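Local structure of NADH:ubiquinone oxidoreductase, Na translocating, C subunit (Parabacteroides distasonis, 3LWX) at residues R22-N27 / K84-L89; A114-Q119 / K178-M183; N136-K141 / K150-V155. The protein is a subunit of a membrane-bound respiratory enzyme complex, represented here by a fragment that carries an FMN-binding domain. One frame throughout, in Å; residues are numbered along the deposited sequence. Where two conformers were deposited one is given.

Contact 1 of 3, residues R22-N27 / K84-L89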
loop_
_atom_site.group_PDB
_atom_site.type_symbol
_atom_site.label_atom_id
_atom_site.label_comp_id
_atom_site.label_asym_id
_atom_site.label_seq_id
_atom_site.Cartn_x
_atom_site.Cartn_y
_atom_site.Cartn_z
ATOM N N ARG A 22 -9.056 0.668 -3.088
ATOM C CA ARG A 22 -8.551 1.819 -3.849
ATOM C C ARG A 22 -7.183 1.525 -4.448
ATOM O O ARG A 22 -6.870 2.031 -5.524
ATOM C CB ARG A 22 -8.506 3.101 -3.012
ATOM C CG ARG A 22 -9.884 3.668 -2.700
ATOM C CD ARG A 22 -9.805 5.081 -2.164
ATOM N NE ARG A 22 -9.136 5.197 -0.870
ATOM C CZ ARG A 22 -9.726 5.183 0.318
ATOM N NH1 ARG A 22 -11.033 4.999 0.457
ATOM N NH2 ARG A 22 -8.968 5.331 1.402
ATOM N N SER A 23 -6.372 0.710 -3.772
ATOM C CA SER A 23 -5.051 0.355 -4.311
ATOM C C SER A 23 -5.121 -0.532 -5.545
ATOM O O SER A 23 -4.116 -0.651 -6.247
ATOM C CB SER A 23 -4.169 -0.304 -3.252
ATOM O OG SER A 23 -4.432 -1.679 -3.069
ATOM N N ILE A 24 -6.295 -1.142 -5.806
ATOM C CA ILE A 24 -6.546 -1.876 -7.048
ATOM C C ILE A 24 -7.613 -1.161 -7.887
ATOM O O ILE A 24 -8.312 -1.780 -8.691
ATOM C CB ILE A 24 -6.851 -3.383 -6.836
ATOM C CG1 ILE A 24 -8.056 -3.610 -5.903
ATOM C CG2 ILE A 24 -5.578 -4.069 -6.338
ATOM C CD1 ILE A 24 -8.586 -5.051 -5.933
ATOM N N ASN A 25 -7.727 0.156 -7.705
ATOM C CA ASN A 25 -8.543 1.003 -8.572
ATOM C C ASN A 25 -10.031 0.721 -8.499
ATOM O O ASN A 25 -10.755 0.838 -9.494
ATOM C CB ASN A 25 -8.000 0.899 -10.001
ATOM C CG ASN A 25 -6.518 1.193 -10.026
ATOM O OD1 ASN A 25 -6.096 2.188 -9.468
ATOM N ND2 ASN A 25 -5.723 0.292 -10.589
ATOM N N VAL A 26 -10.500 0.426 -7.291
ATOM C CA VAL A 26 -11.918 0.170 -7.022
ATOM C C VAL A 26 -12.328 1.128 -5.910
ATOM O O VAL A 26 -11.761 1.094 -4.814
ATOM C CB VAL A 26 -12.154 -1.300 -6.657
ATOM C CG1 VAL A 26 -13.587 -1.511 -6.172
ATOM C CG2 VAL A 26 -11.793 -2.189 -7.846
ATOM N N ASN A 27 -13.320 1.975 -6.204
ATOM C CA ASN A 27 -13.771 3.030 -5.312
ATOM C C ASN A 27 -15.227 2.824 -4.972
ATOM O O ASN A 27 -16.095 3.107 -5.794
ATOM C CB ASN A 27 -13.545 4.387 -5.968
ATOM C CG ASN A 27 -12.086 4.744 -5.998
ATOM O OD1 ASN A 27 -11.585 5.392 -5.083
ATOM N ND2 ASN A 27 -11.370 4.239 -6.994
ATOM N N LYS A 84 -3.205 -9.753 -8.771
ATOM C CA LYS A 84 -2.586 -8.491 -8.366
ATOM C C LYS A 84 -2.173 -8.702 -6.913
ATOM O O LYS A 84 -2.975 -9.200 -6.117
ATOM C CB LYS A 84 -3.524 -7.287 -8.462
ATOM C CG LYS A 84 -4.164 -7.083 -9.818
ATOM C CD LYS A 84 -3.161 -6.761 -10.907
ATOM C CE LYS A 84 -3.868 -6.431 -12.215
ATOM N NZ LYS A 84 -2.913 -6.257 -13.332
ATOM N N TYR A 85 -0.950 -8.314 -6.567
ATOM C CA TYR A 85 -0.435 -8.495 -5.216
ATOM C C TYR A 85 -0.450 -7.154 -4.498
ATOM O O TYR A 85 0.219 -6.215 -4.929
ATOM C CB TYR A 85 0.977 -9.074 -5.248
ATOM C CG TYR A 85 1.059 -10.393 -5.982
ATOM C CD1 TYR A 85 0.829 -11.599 -5.323
ATOM C CD2 TYR A 85 1.361 -10.442 -7.332
ATOM C CE1 TYR A 85 0.896 -12.802 -5.997
ATOM C CE2 TYR A 85 1.446 -11.657 -8.018
ATOM C CZ TYR A 85 1.203 -12.829 -7.336
ATOM O OH TYR A 85 1.300 -14.037 -8.002
ATOM N N ILE A 86 -1.198 -7.092 -3.402
ATOM C CA ILE A 86 -1.387 -5.870 -2.629
ATOM C C ILE A 86 -0.579 -5.992 -1.338
ATOM O O ILE A 86 -0.688 -6.991 -0.605
ATOM C CB ILE A 86 -2.863 -5.653 -2.270
ATOM C CG1 ILE A 86 -3.755 -5.689 -3.507
ATOM C CG2 ILE A 86 -3.060 -4.326 -1.517
ATOM C CD1 ILE A 86 -5.230 -5.869 -3.205
HETATM N N MSE A 87 0.251 -4.982 -1.074
HETATM C CA MSE A 87 1.176 -4.923 0.037
HETATM C C MSE A 87 0.865 -3.713 0.900
HETATM O O MSE A 87 0.372 -2.698 0.411
HETATM C CB MSE A 87 2.602 -4.852 -0.514
HETATM C CG MSE A 87 2.999 -6.114 -1.243
HETATM SE SE MSE A 87 4.648 -6.060 -2.179
HETATM C CE MSE A 87 4.066 -5.030 -3.700
ATOM N N ALA A 88 1.123 -3.865 2.191
ATOM C CA ALA A 88 0.805 -2.855 3.193
ATOM C C ALA A 88 2.018 -1.995 3.529
ATOM O O ALA A 88 3.119 -2.508 3.765
ATOM C CB ALA A 88 0.251 -3.512 4.442
ATOM N N LEU A 89 1.790 -0.696 3.601
ATOM C CA LEU A 89 2.789 0.304 3.883
ATOM C C LEU A 89 2.566 0.951 5.244
ATOM O O LEU A 89 1.430 1.127 5.699
ATOM C CB LEU A 89 2.709 1.418 2.847
ATOM C CG LEU A 89 2.716 0.962 1.386
ATOM C CD1 LEU A 89 2.498 2.164 0.485
ATOM C CD2 LEU A 89 3.999 0.228 1.042
#

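Contact 2 of 3, residues A114-Q119 / K178-M183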
loop_
_atom_site.group_PDB
_atom_site.type_symbol
_atom_site.label_atom_id
_atom_site.label_comp_id
_atom_site.label_asym_id
_atom_site.label_seq_id
_atom_site.Cartn_x
_atom_site.Cartn_y
_atom_site.Cartn_z
ATOM N N ALA A 114 -2.349 2.402 -5.989
ATOM C CA ALA A 114 -1.819 2.794 -4.698
ATOM C C ALA A 114 -2.846 3.621 -3.943
ATOM O O ALA A 114 -3.700 4.272 -4.555
ATOM C CB ALA A 114 -0.548 3.614 -4.892
ATOM N N ASP A 115 -2.724 3.612 -2.620
ATOM C CA ASP A 115 -3.552 4.428 -1.733
ATOM C C ASP A 115 -2.693 4.820 -0.546
ATOM O O ASP A 115 -2.011 3.961 0.018
ATOM C CB ASP A 115 -4.774 3.656 -1.232
ATOM C CG ASP A 115 -5.774 4.543 -0.515
ATOM O OD1 ASP A 115 -6.319 5.435 -1.202
ATOM O OD2 ASP A 115 -6.022 4.339 0.691
ATOM N N PHE A 116 -2.762 6.088 -0.141
ATOM C CA PHE A 116 -1.990 6.570 0.996
ATOM C C PHE A 116 -2.907 7.256 1.995
ATOM O O PHE A 116 -3.794 8.022 1.605
ATOM C CB PHE A 116 -0.881 7.537 0.548
ATOM C CG PHE A 116 0.058 6.941 -0.470
ATOM C CD1 PHE A 116 1.073 6.086 -0.091
ATOM C CD2 PHE A 116 -0.092 7.212 -1.810
ATOM C CE1 PHE A 116 1.921 5.521 -1.023
ATOM C CE2 PHE A 116 0.750 6.639 -2.745
ATOM C CZ PHE A 116 1.747 5.804 -2.347
ATOM N N SER A 117 -2.590 7.050 3.267
ATOM C CA SER A 117 -3.345 7.583 4.373
ATOM C C SER A 117 -2.417 8.192 5.417
ATOM O O SER A 117 -1.209 7.960 5.430
ATOM C CB SER A 117 -4.180 6.492 5.035
ATOM O OG SER A 117 -5.176 5.999 4.157
ATOM N N HIS A 118 -3.005 8.955 6.330
ATOM C CA HIS A 118 -2.235 9.622 7.366
ATOM C C HIS A 118 -3.125 9.964 8.545
ATOM O O HIS A 118 -4.347 10.078 8.431
ATOM C CB HIS A 118 -1.601 10.906 6.827
ATOM C CG HIS A 118 -2.616 11.883 6.345
ATOM N ND1 HIS A 118 -3.144 12.867 7.156
ATOM C CD2 HIS A 118 -3.296 11.941 5.172
ATOM C CE1 HIS A 118 -4.076 13.512 6.479
ATOM N NE2 HIS A 118 -4.196 12.967 5.277
ATOM N N GLN A 119 -2.481 10.147 9.682
ATOM C CA GLN A 119 -3.164 10.482 10.926
ATOM C C GLN A 119 -3.480 11.952 11.084
ATOM O O GLN A 119 -4.542 12.304 11.583
ATOM C CB GLN A 119 -2.280 10.038 12.096
ATOM C CG GLN A 119 -2.831 10.280 13.517
ATOM C CD GLN A 119 -2.536 11.658 14.152
ATOM O OE1 GLN A 119 -3.249 12.076 15.067
ATOM N NE2 GLN A 119 -1.488 12.346 13.694
ATOM N N LYS A 178 8.840 13.062 1.354
ATOM C CA LYS A 178 10.012 12.275 1.753
ATOM C C LYS A 178 9.580 11.089 2.605
ATOM O O LYS A 178 10.099 9.986 2.484
ATOM C CB LYS A 178 11.007 13.106 2.566
ATOM C CG LYS A 178 12.076 13.861 1.821
ATOM C CD LYS A 178 13.210 13.971 2.848
ATOM C CE LYS A 178 14.585 13.755 2.278
ATOM N NZ LYS A 178 15.369 12.991 3.352
ATOM N N GLY A 179 8.632 11.326 3.501
ATOM C CA GLY A 179 8.100 10.266 4.335
ATOM C C GLY A 179 7.445 9.167 3.508
ATOM O O GLY A 179 7.558 7.992 3.844
ATOM N N VAL A 180 6.762 9.531 2.429
ATOM C CA VAL A 180 6.189 8.530 1.520
ATOM C C VAL A 180 7.298 7.749 0.816
ATOM O O VAL A 180 7.247 6.524 0.724
ATOM C CB VAL A 180 5.216 9.153 0.494
ATOM C CG1 VAL A 180 4.777 8.113 -0.527
ATOM C CG2 VAL A 180 3.988 9.738 1.210
ATOM N N ASP A 181 8.306 8.458 0.305
ATOM C CA ASP A 181 9.437 7.809 -0.358
ATOM C C ASP A 181 10.075 6.771 0.590
ATOM O O ASP A 181 10.312 5.597 0.230
ATOM C CB ASP A 181 10.430 8.904 -0.764
ATOM C CG ASP A 181 11.568 8.419 -1.660
ATOM O OD1 ASP A 181 11.991 7.263 -1.570
ATOM O OD2 ASP A 181 12.016 9.221 -2.489
ATOM N N GLU A 182 10.358 7.197 1.811
ATOM C CA GLU A 182 10.972 6.326 2.804
ATOM C C GLU A 182 10.045 5.179 3.190
ATOM O O GLU A 182 10.491 4.046 3.344
ATOM C CB GLU A 182 11.363 7.179 3.996
ATOM C CG GLU A 182 12.501 8.134 3.646
ATOM C CD GLU A 182 12.708 9.281 4.603
ATOM O OE1 GLU A 182 12.014 9.356 5.629
ATOM O OE2 GLU A 182 13.560 10.125 4.303
HETATM N N MSE A 183 8.758 5.478 3.354
HETATM C CA MSE A 183 7.760 4.463 3.679
HETATM C C MSE A 183 7.722 3.376 2.620
HETATM O O MSE A 183 7.663 2.185 2.941
HETATM C CB MSE A 183 6.368 5.098 3.809
HETATM C CG MSE A 183 5.241 4.083 3.863
HETATM SE SE MSE A 183 3.577 4.808 4.472
HETATM C CE MSE A 183 3.202 5.971 3.011
#

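Contact 3 of 3, residues N136-K141 / K150-V155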
loop_
_atom_site.group_PDB
_atom_site.type_symbol
_atom_site.label_atom_id
_atom_site.label_comp_id
_atom_site.label_asym_id
_atom_site.label_seq_id
_atom_site.Cartn_x
_atom_site.Cartn_y
_atom_site.Cartn_z
ATOM N N ASN A 136 -2.119 8.374 -8.367
ATOM C CA ASN A 136 -2.222 7.869 -9.735
ATOM C C ASN A 136 -0.887 7.839 -10.452
ATOM O O ASN A 136 -0.705 7.038 -11.369
ATOM C CB ASN A 136 -3.180 8.705 -10.587
ATOM C CG ASN A 136 -4.634 8.479 -10.260
ATOM O OD1 ASN A 136 -5.024 7.460 -9.678
ATOM N ND2 ASN A 136 -5.471 9.416 -10.711
ATOM N N GLU A 137 0.060 8.680 -10.044
ATOM C CA GLU A 137 1.363 8.750 -10.683
ATOM C C GLU A 137 2.179 7.473 -10.520
ATOM O O GLU A 137 3.111 7.222 -11.296
ATOM C CB GLU A 137 2.139 9.944 -10.122
ATOM C CG GLU A 137 1.533 11.259 -10.536
ATOM C CD GLU A 137 1.523 11.412 -12.036
ATOM O OE1 GLU A 137 2.620 11.454 -12.637
ATOM O OE2 GLU A 137 0.410 11.489 -12.608
ATOM N N PHE A 138 1.862 6.672 -9.496
ATOM C CA PHE A 138 2.600 5.434 -9.275
ATOM C C PHE A 138 2.263 4.343 -10.285
ATOM O O PHE A 138 3.047 3.428 -10.497
ATOM C CB PHE A 138 2.378 4.931 -7.841
ATOM C CG PHE A 138 3.058 5.784 -6.797
ATOM C CD1 PHE A 138 4.353 5.530 -6.416
ATOM C CD2 PHE A 138 2.407 6.856 -6.230
ATOM C CE1 PHE A 138 4.992 6.304 -5.486
ATOM C CE2 PHE A 138 3.036 7.633 -5.302
ATOM C CZ PHE A 138 4.329 7.350 -4.905
ATOM N N LYS A 139 1.100 4.430 -10.914
ATOM C CA LYS A 139 0.677 3.405 -11.855
ATOM C C LYS A 139 1.680 3.272 -12.987
ATOM O O LYS A 139 2.049 4.262 -13.607
ATOM C CB LYS A 139 -0.705 3.754 -12.410
ATOM C CG LYS A 139 -1.798 3.795 -11.346
ATOM C CD LYS A 139 -3.123 4.272 -11.907
ATOM C CE LYS A 139 -4.210 4.221 -10.865
ATOM N NZ LYS A 139 -5.563 4.517 -11.474
ATOM N N GLY A 140 2.114 2.047 -13.246
ATOM C CA GLY A 140 3.052 1.782 -14.323
ATOM C C GLY A 140 4.512 1.889 -13.938
ATOM O O GLY A 140 5.377 1.500 -14.705
ATOM N N LYS A 141 4.800 2.444 -12.760
ATOM C CA LYS A 141 6.177 2.529 -12.287
ATOM C C LYS A 141 6.606 1.157 -11.761
ATOM O O LYS A 141 5.767 0.349 -11.372
ATOM C CB LYS A 141 6.316 3.604 -11.205
ATOM C CG LYS A 141 5.827 4.995 -11.591
ATOM C CD LYS A 141 6.557 5.590 -12.783
ATOM C CE LYS A 141 6.113 7.054 -13.035
ATOM N NZ LYS A 141 4.716 7.208 -13.541
ATOM N N LYS A 150 14.793 -1.034 -6.032
ATOM C CA LYS A 150 15.029 0.393 -5.828
ATOM C C LYS A 150 13.869 1.121 -5.176
ATOM O O LYS A 150 14.068 2.150 -4.537
ATOM C CB LYS A 150 15.368 1.119 -7.137
ATOM C CG LYS A 150 16.707 0.666 -7.752
ATOM C CD LYS A 150 17.377 1.754 -8.583
ATOM C CE LYS A 150 18.640 1.252 -9.273
ATOM N NZ LYS A 150 19.392 2.361 -9.933
ATOM N N SER A 151 12.649 0.613 -5.352
ATOM C CA SER A 151 11.442 1.355 -4.978
ATOM C C SER A 151 11.308 2.589 -5.909
ATOM O O SER A 151 12.135 2.819 -6.801
ATOM C CB SER A 151 11.377 1.708 -3.489
ATOM O OG SER A 151 10.068 2.164 -3.128
ATOM N N VAL A 152 10.258 3.361 -5.680
ATOM C CA VAL A 152 9.928 4.527 -6.492
ATOM C C VAL A 152 10.229 5.782 -5.688
ATOM O O VAL A 152 9.762 5.940 -4.561
ATOM C CB VAL A 152 8.445 4.482 -6.946
ATOM C CG1 VAL A 152 8.082 5.758 -7.733
ATOM C CG2 VAL A 152 8.189 3.234 -7.760
ATOM N N ALA A 153 11.035 6.668 -6.274
ATOM C CA ALA A 153 11.393 7.924 -5.612
ATOM C C ALA A 153 10.271 8.942 -5.682
ATOM O O ALA A 153 9.485 8.942 -6.624
ATOM C CB ALA A 153 12.656 8.515 -6.242
ATOM N N VAL A 154 10.227 9.822 -4.687
ATOM C CA VAL A 154 9.307 10.955 -4.686
ATOM C C VAL A 154 10.195 12.199 -4.751
ATOM O O VAL A 154 10.980 12.439 -3.841
ATOM C CB VAL A 154 8.374 10.954 -3.473
ATOM C CG1 VAL A 154 7.384 12.128 -3.562
ATOM C CG2 VAL A 154 7.628 9.633 -3.359
ATOM N N VAL A 155 10.109 12.942 -5.843
ATOM C CA VAL A 155 11.018 14.059 -6.102
ATOM C C VAL A 155 10.337 15.408 -5.941
ATOM O O VAL A 155 9.121 15.496 -5.846
ATOM C CB VAL A 155 11.629 13.956 -7.543
ATOM C CG1 VAL A 155 12.412 12.645 -7.727
ATOM C CG2 VAL A 155 10.568 14.100 -8.622
#

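Contact 1 of 3, residues R22-N27 / K84-L89
Ile86 holds CG1 anti to its own carbonyl carbon and CG2 anti to the backbone N (chi1 -54°), which splits its two branches between Ile24 and Ser23 of the 22-27 segment. The contact joins the C-terminal end of helix 4-23, closed by a Schellman motif, to strand 82-92 inside the six-stranded antiparallel sheet. In Ile24, chi1 of 57° sets CG1 between the backbone N and the carbonyl carbon, while CG2 is the branch that faces the strand. That methyl lies 3.6 Å from Ile86 CD1 and 3.7 Å from Ile86 CG1, and the two isoleucine side chains cross at about a right angle. Lys84 adds a looser apolar touch, its CB standing 4.4 Å from Ile24 CG2, before its chain turns off to a salt bridge with Asp105 and a cation-pi contact with Tyr112. The helix end is defined by two backbone bonds, Asn25 N to Arg22 O at 3.0 Å and Val26 N to Leu21 O, with Asn25 at positive phi as the C-prime residue. Ile24, the residue before Asn25, points its side chain to the sheet, where Ala77, Ser103 and Tyr112 of other strands also touch it. Ser23 OG is hydrogen-bonded to Ile20 O one turn back, and the same oxygen packs 3.4 Å from Ile86 CG2.

Contact 2 of 3, residues A114-Q119 / K178-M183
Two adjacent ring carbons of Phe116 each meet one helix side chain: CE1 meets Val180 CG1 at 3.9 Å, and CD1 meets the terminal methyl of selenomethionine Met183, CE, at 3.8 Å. Both methyls approach the ring obliquely. Val180 crosses the Phe116 side chain at about a right angle and offers the methyl that is anti to its backbone N (chi1 173°). Met183 reaches out through an extended first part and then bends at chi3 (67°), which turns CE back to the ring. The two side chains lie three residues apart on helix 174-196, so successive turns present them on one face toward strand 111-118, an outermost strand of the six-stranded antiparallel sheet. The closest CA atoms, those of Phe116 and Val180, are 8.4 Å apart, a gap bridged by side chains. Further out, Leu89 of strand 82-92 touches both Phe116 and Met183, Ile129 packs on Phe116 and Val180, and the rings of Phe134 and Phe138 meet that of Phe116. Backbone bonding of Asp115 with Tyr101 and Ser117 with Trp99 pairs strand 111-118 with strand 97-104 and so sets the position of Phe116. With all three contacting residues buried and joined through carbon alone, the pairing here probably rests on dispersion and the exclusion of water.

Contact 3 of 3, residues N136-K141 / K150-V155
Phe138 and Lys141 meet Val152 from two directions, one at each of its methyls. In Val152, chi1 of 177° places CG1 anti to the backbone N and CG2 anti to the carbonyl carbon. CG1 comes obliquely onto the Phe138 ring, 3.9 Å from CE1 and 4.0 Å from CD1, and CG2 rests 3.9 Å from Lys141 CB. The phenyl ring gets there because Phe138 CG is anti to its own carbonyl carbon (chi1 -71°), which carries the ring tip closer to the 150-155 segment than the start of the side chain would suggest. At that tip, Val154 CG2 lies near the ring plane, at the edge, 4.3 Å from CZ. Phe138 and Lys141 are the end residues of a type II beta turn, closed by Lys141 N to Phe138 O at 3.0 Å, with Gly140 at positive phi in the turn; the turn follows a short 3-10 segment and faces Val152 and Val154 of the chain that forms strand 153-155, parallel to strand 166-168. Lys141 touches Val152 through its CB alone. Beyond it, in one of two modelled conformers, the chain bends at chi2 and chi4 and swings back over its own segment, where NZ donates to Glu137 O at 2.8 Å. In that conformer the C=O...NZ angle is 162°, so the ammonium nitrogen sits almost in line with the carbonyl. The Phe138 ring is also met edge-to-face by Phe134, while Leu184 of helix 174-196 packs against it.

The three centres lie 12 to 14 Å apart. Along the chain contact 1 is complete before contact 2 opens, and contact 3 falls wholly within the interval between the two segments of contact 2. Contacts 1 and 2 share the six-stranded antiparallel sheet: the end of helix 4-23 meets it in one, helix 174-196 in the other, and they touch through Leu89 and through the Arg22–Asp115 salt bridge. Contact 2 passes to contact 3 through the Phe116 and Phe138 rings and a probable hydrogen bond from Val154 N to Asp181 OD2. Apolar packing runs from the sheet through Phe116 to the 136-141 turn and the 150-155 segment; contacts 2 and 3 both belong to the FMN-binding domain.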